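Long-range contacts in Myo-inositol phosphohydrolase (Mitsuokella multacida, PDB 4WU3), which probably removes phosphate groups from myo-inositol hexakisphosphate and here binds inositol-(1,3,4,5)-tetrakisphosphate: residues Y504-A508 with E522-F526; W514-I520 with A549-M553. The protein carries 2 engineered substitutions. All blocks are in the same frame, centred on the assembly; numbering follows the deposited sequence.

Contact 1 (Y504-A508 with E522-F526)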
loop_
_atom_site.group_PDB
_atom_site.type_symbol
_atom_site.label_atom_id
_atom_site.label_comp_id
_atom_site.label_asym_id
_atom_site.label_seq_id
_atom_site.Cartn_x
_atom_site.Cartn_y
_atom_site.Cartn_z
ATOM N N TYR A 504 50.321 -7.878 -3.158
ATOM C CA TYR A 504 48.925 -7.638 -2.878
ATOM C C TYR A 504 48.204 -7.147 -4.114
ATOM O O TYR A 504 48.717 -6.322 -4.848
ATOM C CB TYR A 504 48.791 -6.612 -1.755
ATOM C CG TYR A 504 47.371 -6.228 -1.393
ATOM C CD1 TYR A 504 46.624 -7.003 -0.506
ATOM C CD2 TYR A 504 46.789 -5.079 -1.909
ATOM C CE1 TYR A 504 45.331 -6.653 -0.161
ATOM C CE2 TYR A 504 45.506 -4.711 -1.568
ATOM C CZ TYR A 504 44.777 -5.498 -0.691
ATOM O OH TYR A 504 43.489 -5.138 -0.346
ATOM N N TYR A 505 47.010 -7.674 -4.348
ATOM C CA TYR A 505 46.161 -7.161 -5.402
ATOM C C TYR A 505 44.707 -7.155 -4.924
ATOM O O TYR A 505 44.256 -8.072 -4.245
ATOM C CB TYR A 505 46.327 -7.963 -6.705
ATOM C CG TYR A 505 45.752 -7.239 -7.900
ATOM C CD1 TYR A 505 46.527 -6.371 -8.656
ATOM C CD2 TYR A 505 44.417 -7.390 -8.249
ATOM C CE1 TYR A 505 45.990 -5.678 -9.729
ATOM C CE2 TYR A 505 43.870 -6.704 -9.317
ATOM C CZ TYR A 505 44.656 -5.846 -10.055
ATOM O OH TYR A 505 44.092 -5.157 -11.109
ATOM N N ARG A 506 43.990 -6.097 -5.279
ATOM C CA ARG A 506 42.638 -5.875 -4.811
ATOM C C ARG A 506 41.629 -5.878 -5.954
ATOM O O ARG A 506 41.773 -5.123 -6.905
ATOM C CB ARG A 506 42.577 -4.516 -4.106
ATOM C CG ARG A 506 41.207 -4.166 -3.544
ATOM C CD ARG A 506 40.886 -5.024 -2.343
ATOM N NE ARG A 506 39.716 -4.538 -1.625
ATOM C CZ ARG A 506 39.747 -3.638 -0.646
ATOM N NH1 ARG A 506 40.892 -3.099 -0.260
ATOM N NH2 ARG A 506 38.622 -3.272 -0.053
ATOM N N ILE A 507 40.614 -6.731 -5.862
ATOM C CA ILE A 507 39.448 -6.615 -6.732
ATOM C C ILE A 507 38.236 -6.349 -5.838
ATOM O O ILE A 507 37.974 -7.088 -4.880
ATOM C CB ILE A 507 39.237 -7.879 -7.603
ATOM C CG1 ILE A 507 40.456 -8.101 -8.498
ATOM C CG2 ILE A 507 37.994 -7.732 -8.468
ATOM C CD1 ILE A 507 40.476 -9.432 -9.211
ATOM N N ALA A 508 37.513 -5.279 -6.135
ATOM C CA ALA A 508 36.406 -4.853 -5.296
ATOM C C ALA A 508 35.100 -5.567 -5.670
ATOM O O ALA A 508 34.186 -4.972 -6.249
ATOM C CB ALA A 508 36.245 -3.341 -5.379
ATOM N N GLU A 522 39.257 -7.676 -14.928
ATOM C CA GLU A 522 40.402 -7.248 -14.136
ATOM C C GLU A 522 41.218 -8.467 -13.757
ATOM O O GLU A 522 42.431 -8.452 -13.877
ATOM C CB GLU A 522 39.980 -6.456 -12.890
ATOM C CG GLU A 522 41.148 -6.023 -12.009
ATOM C CD GLU A 522 40.829 -4.844 -11.100
ATOM O OE1 GLU A 522 39.650 -4.436 -11.011
ATOM O OE2 GLU A 522 41.771 -4.316 -10.469
ATOM N N PHE A 523 40.568 -9.536 -13.320
ATOM C CA PHE A 523 41.316 -10.732 -12.973
ATOM C C PHE A 523 42.015 -11.369 -14.176
ATOM O O PHE A 523 43.156 -11.813 -14.068
ATOM C CB PHE A 523 40.443 -11.777 -12.297
ATOM C CG PHE A 523 41.191 -13.036 -11.939
ATOM C CD1 PHE A 523 42.205 -13.010 -10.988
ATOM C CD2 PHE A 523 40.898 -14.231 -12.554
ATOM C CE1 PHE A 523 42.914 -14.162 -10.662
ATOM C CE2 PHE A 523 41.601 -15.386 -12.238
ATOM C CZ PHE A 523 42.611 -15.354 -11.288
ATOM N N ILE A 524 41.340 -11.442 -15.313
ATOM C CA ILE A 524 41.940 -12.076 -16.482
ATOM C C ILE A 524 43.164 -11.280 -16.939
ATOM O O ILE A 524 44.241 -11.836 -17.192
ATOM C CB ILE A 524 40.913 -12.221 -17.611
ATOM C CG1 ILE A 524 39.832 -13.217 -17.172
ATOM C CG2 ILE A 524 41.580 -12.658 -18.913
ATOM C CD1 ILE A 524 38.619 -13.245 -18.063
ATOM N N ASN A 525 43.008 -9.970 -17.001
ATOM C CA ASN A 525 44.130 -9.110 -17.291
ATOM C C ASN A 525 45.269 -9.365 -16.306
ATOM O O ASN A 525 46.414 -9.517 -16.711
ATOM C CB ASN A 525 43.691 -7.649 -17.283
ATOM C CG ASN A 525 42.778 -7.323 -18.448
ATOM O OD1 ASN A 525 42.687 -8.082 -19.418
ATOM N ND2 ASN A 525 42.099 -6.190 -18.363
ATOM N N PHE A 526 44.961 -9.449 -15.017
ATOM C CA PHE A 526 45.995 -9.752 -14.032
ATOM C C PHE A 526 46.718 -11.037 -14.401
ATOM O O PHE A 526 47.941 -11.082 -14.354
ATOM C CB PHE A 526 45.411 -9.865 -12.621
ATOM C CG PHE A 526 46.409 -10.299 -11.582
ATOM C CD1 PHE A 526 47.182 -9.385 -10.933
ATOM C CD2 PHE A 526 46.566 -11.619 -11.258
ATOM C CE1 PHE A 526 48.101 -9.778 -9.976
ATOM C CE2 PHE A 526 47.485 -12.015 -10.307
ATOM C CZ PHE A 526 48.257 -11.092 -9.666
HETATM O O HOH W 1 44.090 -6.209 -13.665
HETATM O O HOH W 2 37.439 -4.064 -8.729
#
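With CG anti to the backbone N in both Tyr505 (chi1 -165°) and Glu522 (chi1 178°), the tyrosine ring reaches across from the strand and the glutamate chain, extended beyond CG, reaches back from the helix. Their ends join in a short hydrogen bond, Tyr505 OH donating to Glu522 OE2 at 2.6 Å. The acceptor uses its anti lone pair, on the side away from OE1, and the carboxylate stands nearly perpendicular to the phenol ring, their planes 88° apart. A bridging water donates to Tyr505 OH (2.8 Å) and to the backbone O of Glu522, while a second one links Glu522 OE1 to Ala508 N. A long carboxylate thus suits this rim, where one oxygen takes the hydroxyl and the other reaches the strand backbone through water.

Below the polar rim the contact is apolar. Phe526 CD1 lies over one face of the Tyr505 ring, toward its rim, 3.8 Å from Tyr505 CD1, although the two rings meet obliquely. Ile507, two residues on and so on the same side of the strand, lays CG1 along Glu522 CG (4.1 Å) and sets CD1 against Phe523 CB at 3.9 Å; its branched aliphatic chain packs between strand and helix where their CA atoms come nearest, at Ile507 and Glu522.

Lys449, at the start of helix 449-463, forms a salt bridge with Glu522 OE2 and a cation-pi contact with Tyr505. Segment 522-526 runs roughly antiparallel to segment 504-508. Edge strand 503-509, helix 517-529 and strand 535-539 form a beta-alpha-beta crossover passing over strand 416-422; Phe523 and Phe526 pack on Leu536 of the last strand.

Contact 2 (W514-I520 with A549-M553)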
loop_
_atom_site.group_PDB
_atom_site.type_symbol
_atom_site.label_atom_id
_atom_site.label_comp_id
_atom_site.label_asym_id
_atom_site.label_seq_id
_atom_site.Cartn_x
_atom_site.Cartn_y
_atom_site.Cartn_z
ATOM N N TRP A 514 27.401 -12.567 -8.105
ATOM C CA TRP A 514 28.318 -13.020 -9.132
ATOM C C TRP A 514 29.244 -11.861 -9.490
ATOM O O TRP A 514 28.784 -10.763 -9.753
ATOM C CB TRP A 514 27.542 -13.502 -10.349
ATOM C CG TRP A 514 28.416 -13.826 -11.488
ATOM C CD1 TRP A 514 28.572 -13.098 -12.624
ATOM C CD2 TRP A 514 29.290 -14.955 -11.605
ATOM N NE1 TRP A 514 29.482 -13.708 -13.451
ATOM C CE2 TRP A 514 29.940 -14.848 -12.847
ATOM C CE3 TRP A 514 29.578 -16.047 -10.782
ATOM C CZ2 TRP A 514 30.865 -15.781 -13.286
ATOM C CZ3 TRP A 514 30.492 -16.974 -11.215
ATOM C CH2 TRP A 514 31.127 -16.840 -12.464
ATOM N N PRO A 515 30.562 -12.094 -9.470
ATOM C CA PRO A 515 31.483 -11.016 -9.805
ATOM C C PRO A 515 31.102 -10.309 -11.112
ATOM O O PRO A 515 30.739 -10.959 -12.084
ATOM C CB PRO A 515 32.822 -11.736 -9.942
ATOM C CG PRO A 515 32.698 -12.910 -9.036
ATOM C CD PRO A 515 31.263 -13.343 -9.144
ATOM N N SER A 516 31.178 -8.983 -11.133
ATOM C CA SER A 516 30.803 -8.230 -12.325
ATOM C C SER A 516 31.754 -8.523 -13.481
ATOM O O SER A 516 32.887 -8.959 -13.281
ATOM C CB SER A 516 30.790 -6.733 -12.028
ATOM O OG SER A 516 32.111 -6.234 -11.930
ATOM N N ALA A 517 31.282 -8.274 -14.692
ATOM C CA ALA A 517 32.106 -8.402 -15.890
ATOM C C ALA A 517 33.430 -7.668 -15.744
ATOM O O ALA A 517 34.480 -8.229 -16.038
ATOM C CB ALA A 517 31.357 -7.854 -17.094
ATOM N N ALA A 518 33.374 -6.414 -15.293
ATOM C CA ALA A 518 34.575 -5.609 -15.104
ATOM C C ALA A 518 35.525 -6.297 -14.141
ATOM O O ALA A 518 36.736 -6.331 -14.369
ATOM C CB ALA A 518 34.219 -4.225 -14.575
ATOM N N ASN A 519 34.968 -6.836 -13.060
ATOM C CA ASN A 519 35.769 -7.483 -12.035
ATOM C C ASN A 519 36.457 -8.749 -12.532
ATOM O O ASN A 519 37.579 -9.052 -12.128
ATOM C CB ASN A 519 34.920 -7.772 -10.800
ATOM C CG ASN A 519 34.681 -6.529 -9.974
ATOM O OD1 ASN A 519 35.305 -5.494 -10.216
ATOM N ND2 ASN A 519 33.789 -6.618 -8.996
ATOM N N ILE A 520 35.792 -9.464 -13.427
ATOM C CA ILE A 520 36.347 -10.684 -13.996
ATOM C C ILE A 520 37.417 -10.336 -15.030
ATOM O O ILE A 520 38.451 -10.993 -15.098
ATOM C CB ILE A 520 35.242 -11.571 -14.620
ATOM C CG1 ILE A 520 34.361 -12.155 -13.511
ATOM C CG2 ILE A 520 35.848 -12.690 -15.449
ATOM C CD1 ILE A 520 33.265 -13.072 -14.001
ATOM N N ALA A 549 34.197 -18.696 -6.241
ATOM C CA ALA A 549 33.915 -18.239 -7.603
ATOM C C ALA A 549 35.210 -17.949 -8.379
ATOM O O ALA A 549 35.434 -18.475 -9.466
ATOM C CB ALA A 549 33.032 -16.996 -7.566
ATOM N N TYR A 550 36.074 -17.110 -7.818
ATOM C CA TYR A 550 37.336 -16.792 -8.481
ATOM C C TYR A 550 38.245 -18.016 -8.605
ATOM O O TYR A 550 38.850 -18.240 -9.667
ATOM C CB TYR A 550 38.040 -15.622 -7.785
ATOM C CG TYR A 550 37.586 -14.288 -8.337
ATOM C CD1 TYR A 550 38.175 -13.752 -9.484
ATOM C CD2 TYR A 550 36.540 -13.590 -7.752
ATOM C CE1 TYR A 550 37.744 -12.547 -10.007
ATOM C CE2 TYR A 550 36.106 -12.378 -8.269
ATOM C CZ TYR A 550 36.709 -11.860 -9.394
ATOM O OH TYR A 550 36.271 -10.650 -9.909
ATOM N N MET A 551 38.329 -18.830 -7.556
ATOM C CA MET A 551 39.150 -20.040 -7.643
ATOM C C MET A 551 38.679 -20.972 -8.777
ATOM O O MET A 551 39.497 -21.528 -9.511
ATOM C CB MET A 551 39.177 -20.786 -6.312
ATOM C CG MET A 551 39.924 -20.054 -5.211
ATOM S SD MET A 551 39.678 -20.753 -3.571
ATOM C CE MET A 551 40.785 -22.163 -3.678
ATOM N N ALA A 552 37.365 -21.132 -8.916
ATOM C CA ALA A 552 36.792 -21.972 -9.955
ATOM C C ALA A 552 37.057 -21.400 -11.349
ATOM O O ALA A 552 37.281 -22.148 -12.301
ATOM C CB ALA A 552 35.294 -22.136 -9.725
ATOM N N MET A 553 37.026 -20.077 -11.477
ATOM C CA MET A 553 37.290 -19.444 -12.768
ATOM C C MET A 553 38.750 -19.604 -13.191
ATOM O O MET A 553 39.047 -19.850 -14.361
ATOM C CB MET A 553 36.925 -17.962 -12.723
ATOM C CG MET A 553 35.441 -17.699 -12.878
ATOM S SD MET A 553 35.085 -15.946 -12.984
ATOM C CE MET A 553 34.816 -15.508 -11.268
#
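The sulfur of Met553 sits 3.6 Å from Ile520 CD1, with the two side chains crossing at about a right angle. A bend at chi3 (-91°) folds the methionine's methyl back over the centre of the Tyr550 ring, 4.1 Å above its plane, and brings CE to 4.0 Å from Pro515 CG. An unbranched, flexible thioether suits this site because one methyl can touch isoleucine, proline and a ring at once. Met553 SD also forms an oblique Met-aromatic contact with Trp514, whose CH2 it approaches to 4.1 Å. The small Ala549 CB lets the indole and Pro515 come close to the helix, touching Trp514 CZ3 and Pro515 CD, the latter covering the rim of one indole face. The rigid, compact ring of Pro515 lies alongside Tyr550, the two pointing in opposite directions, with Pro515 CG 3.5 Å from Tyr550 CE2.

Farther out, Tyr550 OH makes a weak hydrogen bond to the backbone O of Asn519 (3.0 Å), which lies at the ring edge near its plane. Beside it, Ser516 N-caps helix 517-529, its OG accepting from Asn519 N at 3.1 Å.

The interface joins the start of helix 517-529 to helix 545-558, which rises from the ligand-binding loop 540-546, a PTP-type P-loop. Helix 593-613 backs it through Met602 and Ile603 on Trp514 and Phe606 on Ile520 and Met553, while Trp622 of helix 622-626 packs on Ile520.

How the contacts relate
From the N terminus the segments come in the order 504-508, 514-520, 522-526, 549-553, so the two contacts cross. Contact 1 closes the connection from strand 503-509 into helix 517-529, including the turn with ligand-pocket residues Asp511 and His512; contact 2 closes the longer excursion through that helix and strand 535-539 to helix 545-558. Helix 517-529 serves both, its first turn in contact 2 and its middle in contact 1. Where they touch, Asn519 ND2 probably hydrogen-bonds to Ala508 O, and Tyr550 CE1 packs on Phe523 CB at 3.6 Å. Together they tie the sheet's edge strand to the helix that follows the P-loop.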